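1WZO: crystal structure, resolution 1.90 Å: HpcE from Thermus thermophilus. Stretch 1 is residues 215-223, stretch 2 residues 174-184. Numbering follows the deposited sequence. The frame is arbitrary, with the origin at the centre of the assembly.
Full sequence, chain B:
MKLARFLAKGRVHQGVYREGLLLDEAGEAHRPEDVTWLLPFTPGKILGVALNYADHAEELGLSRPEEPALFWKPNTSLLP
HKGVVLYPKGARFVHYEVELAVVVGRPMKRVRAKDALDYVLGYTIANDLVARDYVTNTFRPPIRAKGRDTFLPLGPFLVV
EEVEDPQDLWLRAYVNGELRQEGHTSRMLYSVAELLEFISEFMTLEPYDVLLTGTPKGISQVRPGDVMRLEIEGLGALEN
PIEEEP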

# COMPACT_ATOMS: atom_id res chain seq x y z
N THR B 215 28.14 -9.57 -8.23
CA THR B 215 29.39 -9.23 -7.56
C THR B 215 30.53 -10.15 -8.00
O THR B 215 30.30 -11.29 -8.42
CB THR B 215 29.24 -9.36 -6.02
OG1 THR B 215 30.25 -8.59 -5.37
CG2 THR B 215 29.38 -10.82 -5.59
N PRO B 216 31.78 -9.66 -7.93
CA PRO B 216 32.92 -10.49 -8.32
C PRO B 216 33.29 -11.40 -7.15
O PRO B 216 33.04 -11.06 -6.00
CB PRO B 216 34.00 -9.46 -8.62
CG PRO B 216 33.69 -8.38 -7.63
CD PRO B 216 32.18 -8.26 -7.73
N LYS B 217 33.86 -12.57 -7.44
CA LYS B 217 34.26 -13.48 -6.37
C LYS B 217 35.37 -12.83 -5.55
O LYS B 217 36.16 -12.05 -6.08
CB LYS B 217 34.78 -14.81 -6.93
CG LYS B 217 33.73 -15.72 -7.54
CD LYS B 217 34.36 -17.04 -7.96
CE LYS B 217 33.36 -17.95 -8.66
NZ LYS B 217 33.99 -19.22 -9.12
N GLY B 218 35.42 -13.16 -4.26
CA GLY B 218 36.44 -12.61 -3.39
C GLY B 218 36.44 -13.32 -2.05
O GLY B 218 35.71 -14.29 -1.87
N ILE B 219 37.25 -12.84 -1.11
CA ILE B 219 37.30 -13.43 0.22
C ILE B 219 36.14 -12.80 0.98
O ILE B 219 36.32 -11.83 1.72
CB ILE B 219 38.64 -13.10 0.91
CG1 ILE B 219 39.80 -13.48 -0.01
CG2 ILE B 219 38.76 -13.85 2.24
CD1 ILE B 219 39.82 -14.94 -0.42
N SER B 220 34.95 -13.36 0.79
CA SER B 220 33.74 -12.82 1.38
C SER B 220 33.04 -13.57 2.51
O SER B 220 31.89 -13.25 2.85
CB SER B 220 32.73 -12.59 0.25
OG SER B 220 32.58 -13.78 -0.51
N GLN B 221 33.70 -14.55 3.12
CA GLN B 221 33.07 -15.29 4.20
C GLN B 221 32.97 -14.45 5.47
O GLN B 221 33.92 -13.76 5.84
CB GLN B 221 33.82 -16.59 4.47
CG GLN B 221 33.32 -17.34 5.70
CD GLN B 221 33.76 -18.79 5.72
OE1 GLN B 221 34.82 -19.14 5.21
NE2 GLN B 221 32.94 -19.65 6.33
N VAL B 222 31.81 -14.51 6.11
CA VAL B 222 31.59 -13.75 7.33
C VAL B 222 31.08 -14.64 8.45
O VAL B 222 30.56 -15.72 8.21
CB VAL B 222 30.59 -12.60 7.09
CG1 VAL B 222 31.21 -11.57 6.15
CG2 VAL B 222 29.31 -13.15 6.48
N ARG B 223 31.25 -14.19 9.69
CA ARG B 223 30.83 -14.97 10.84
C ARG B 223 30.14 -14.11 11.90
O ARG B 223 30.20 -12.88 11.86
CB ARG B 223 32.05 -15.66 11.46
CG ARG B 223 32.83 -16.51 10.47
CD ARG B 223 34.05 -17.13 11.12
NE ARG B 223 34.80 -17.97 10.19
CZ ARG B 223 35.43 -17.52 9.11
NH1 ARG B 223 35.40 -16.22 8.81
NH2 ARG B 223 36.08 -18.36 8.32
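Stretch 2 174-184: YVNGELRQEGH

Two neighbouring side chains of stretch 2, Arg 180 and Gln 181, make all the direct hydrogen bonds of this contact, and every acceptor is a backbone carbonyl of stretch 1. No backbone-to-backbone hydrogen bond joins the two stretches.

Stretch 2 is a hairpin. Strand 174-175 leads into a type I' turn from Val 175 to Glu 178, and strand 178-184 returns. Val 175 N to Glu 178 O is 2.9 Å and Glu 178 N to Val 175 O is 3.1 Å, so the turn is closed by a pair of hydrogen bonds. Stretch 1 is mostly loop. It runs antiparallel to the returning strand: Pro 216 lies nearest Gly 183, Gly 218 nearest Gln 181 and Ile 219 nearest Arg 180, with CA-CA distances of 6.1 to 6.7 Å. That spacing leaves room for side chains and water between the backbones.

Arg 180 reaches along the loop. Its NH1 donates to Ile 219 O at 3.0 Å and to Gln 221 O at 3.1 Å. Its NH2 also donates to Gln 221 O, at 3.3 Å. Both carbonyls lie at the guanidinium edge, near its plane, where the N-H groups point. Water 1 links the backbones here, donating to Arg 180 O and accepting from Ile 219 N, each at 2.9 Å.

Gln 181 is buried and extended. Its NE2 donates to Pro 216 O at 2.8 Å. Gly 218 CA is 3.5 Å from Gln 181 NE2; an ideal CB on Gly 218 would come within 2.3 Å of that nitrogen, a clash. On the other arm of the amide, water 3 donates to Gln 181 OE1 and to Thr 215 OG1, both at 2.7 Å.

The apolar part is small. Val 222 CG1 meets Val 175 CG2 at 4.1 Å. Pro 216 CG lies 4.4 Å from Gly 183 CA.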

# COMPACT_ATOMS: atom_id res chain seq x y z
N TYR B 174 34.41 -4.17 3.50
CA TYR B 174 35.26 -4.29 4.67
C TYR B 174 34.56 -5.17 5.70
O TYR B 174 33.34 -5.12 5.85
CB TYR B 174 35.50 -2.92 5.30
CG TYR B 174 36.10 -1.87 4.40
CD1 TYR B 174 35.33 -1.26 3.40
CD2 TYR B 174 37.42 -1.46 4.56
CE1 TYR B 174 35.87 -0.25 2.60
CE2 TYR B 174 37.97 -0.45 3.76
CZ TYR B 174 37.19 0.15 2.79
OH TYR B 174 37.72 1.15 2.01
N VAL B 175 35.35 -5.97 6.41
CA VAL B 175 34.82 -6.81 7.48
C VAL B 175 35.61 -6.43 8.73
O VAL B 175 36.83 -6.62 8.79
CB VAL B 175 35.00 -8.32 7.19
CG1 VAL B 175 34.53 -9.13 8.39
CG2 VAL B 175 34.20 -8.71 5.96
N ASN B 176 34.91 -5.87 9.71
CA ASN B 176 35.54 -5.44 10.96
C ASN B 176 36.62 -4.39 10.69
O ASN B 176 37.71 -4.44 11.27
CB ASN B 176 36.16 -6.64 11.69
CG ASN B 176 35.13 -7.71 12.02
OD1 ASN B 176 34.03 -7.40 12.46
ND2 ASN B 176 35.50 -8.97 11.81
N GLY B 177 36.31 -3.45 9.81
CA GLY B 177 37.24 -2.39 9.49
C GLY B 177 38.37 -2.75 8.54
O GLY B 177 39.12 -1.87 8.11
N GLU B 178 38.51 -4.03 8.20
CA GLU B 178 39.57 -4.44 7.30
C GLU B 178 39.08 -4.69 5.88
O GLU B 178 38.12 -5.42 5.66
CB GLU B 178 40.27 -5.69 7.83
CG GLU B 178 41.44 -6.15 6.98
CD GLU B 178 42.35 -7.13 7.69
OE1 GLU B 178 43.28 -7.66 7.05
OE2 GLU B 178 42.14 -7.37 8.90
N LEU B 179 39.76 -4.07 4.91
CA LEU B 179 39.41 -4.21 3.51
C LEU B 179 39.51 -5.67 3.08
O LEU B 179 40.58 -6.28 3.17
CB LEU B 179 40.34 -3.35 2.64
CG LEU B 179 40.07 -3.35 1.13
CD1 LEU B 179 38.70 -2.77 0.85
CD2 LEU B 179 41.15 -2.55 0.43
N ARG B 180 38.40 -6.22 2.62
CA ARG B 180 38.35 -7.61 2.19
C ARG B 180 38.38 -7.76 0.68
O ARG B 180 38.94 -8.72 0.15
CB ARG B 180 37.07 -8.28 2.70
CG ARG B 180 37.06 -8.68 4.15
CD ARG B 180 38.01 -9.83 4.42
NE ARG B 180 37.66 -10.52 5.66
CZ ARG B 180 36.67 -11.39 5.78
NH1 ARG B 180 35.92 -11.70 4.72
NH2 ARG B 180 36.41 -11.95 6.95
N GLN B 181 37.80 -6.80 -0.02
CA GLN B 181 37.71 -6.91 -1.47
C GLN B 181 37.51 -5.59 -2.21
O GLN B 181 36.92 -4.65 -1.68
CB GLN B 181 36.57 -7.88 -1.78
CG GLN B 181 36.08 -7.92 -3.21
CD GLN B 181 34.90 -8.87 -3.37
OE1 GLN B 181 34.00 -8.90 -2.52
NE2 GLN B 181 34.90 -9.63 -4.45
N GLU B 182 38.00 -5.56 -3.44
CA GLU B 182 37.87 -4.40 -4.31
C GLU B 182 37.43 -4.87 -5.69
O GLU B 182 37.98 -5.82 -6.23
CB GLU B 182 39.19 -3.64 -4.44
CG GLU B 182 39.60 -2.86 -3.20
CD GLU B 182 40.80 -1.96 -3.45
OE1 GLU B 182 41.87 -2.49 -3.81
OE2 GLU B 182 40.67 -0.73 -3.29
N GLY B 183 36.42 -4.21 -6.24
CA GLY B 183 35.94 -4.57 -7.56
C GLY B 183 35.54 -3.33 -8.32
O GLY B 183 35.63 -2.22 -7.80
N HIS B 184 35.09 -3.51 -9.56
CA HIS B 184 34.69 -2.37 -10.37
C HIS B 184 33.54 -2.76 -11.29
O HIS B 184 33.58 -3.81 -11.94
CB HIS B 184 35.89 -1.86 -11.17
CG HIS B 184 35.73 -0.45 -11.66
ND1 HIS B 184 35.14 -0.15 -12.87
CD2 HIS B 184 36.01 0.73 -11.07
CE1 HIS B 184 35.07 1.17 -13.00
NE2 HIS B 184 35.59 1.72 -11.92
O HOH W 1 38.35 -10.38 -2.20
O HOH W 2 35.28 -13.39 9.14
O HOH W 3 31.42 -9.49 -3.07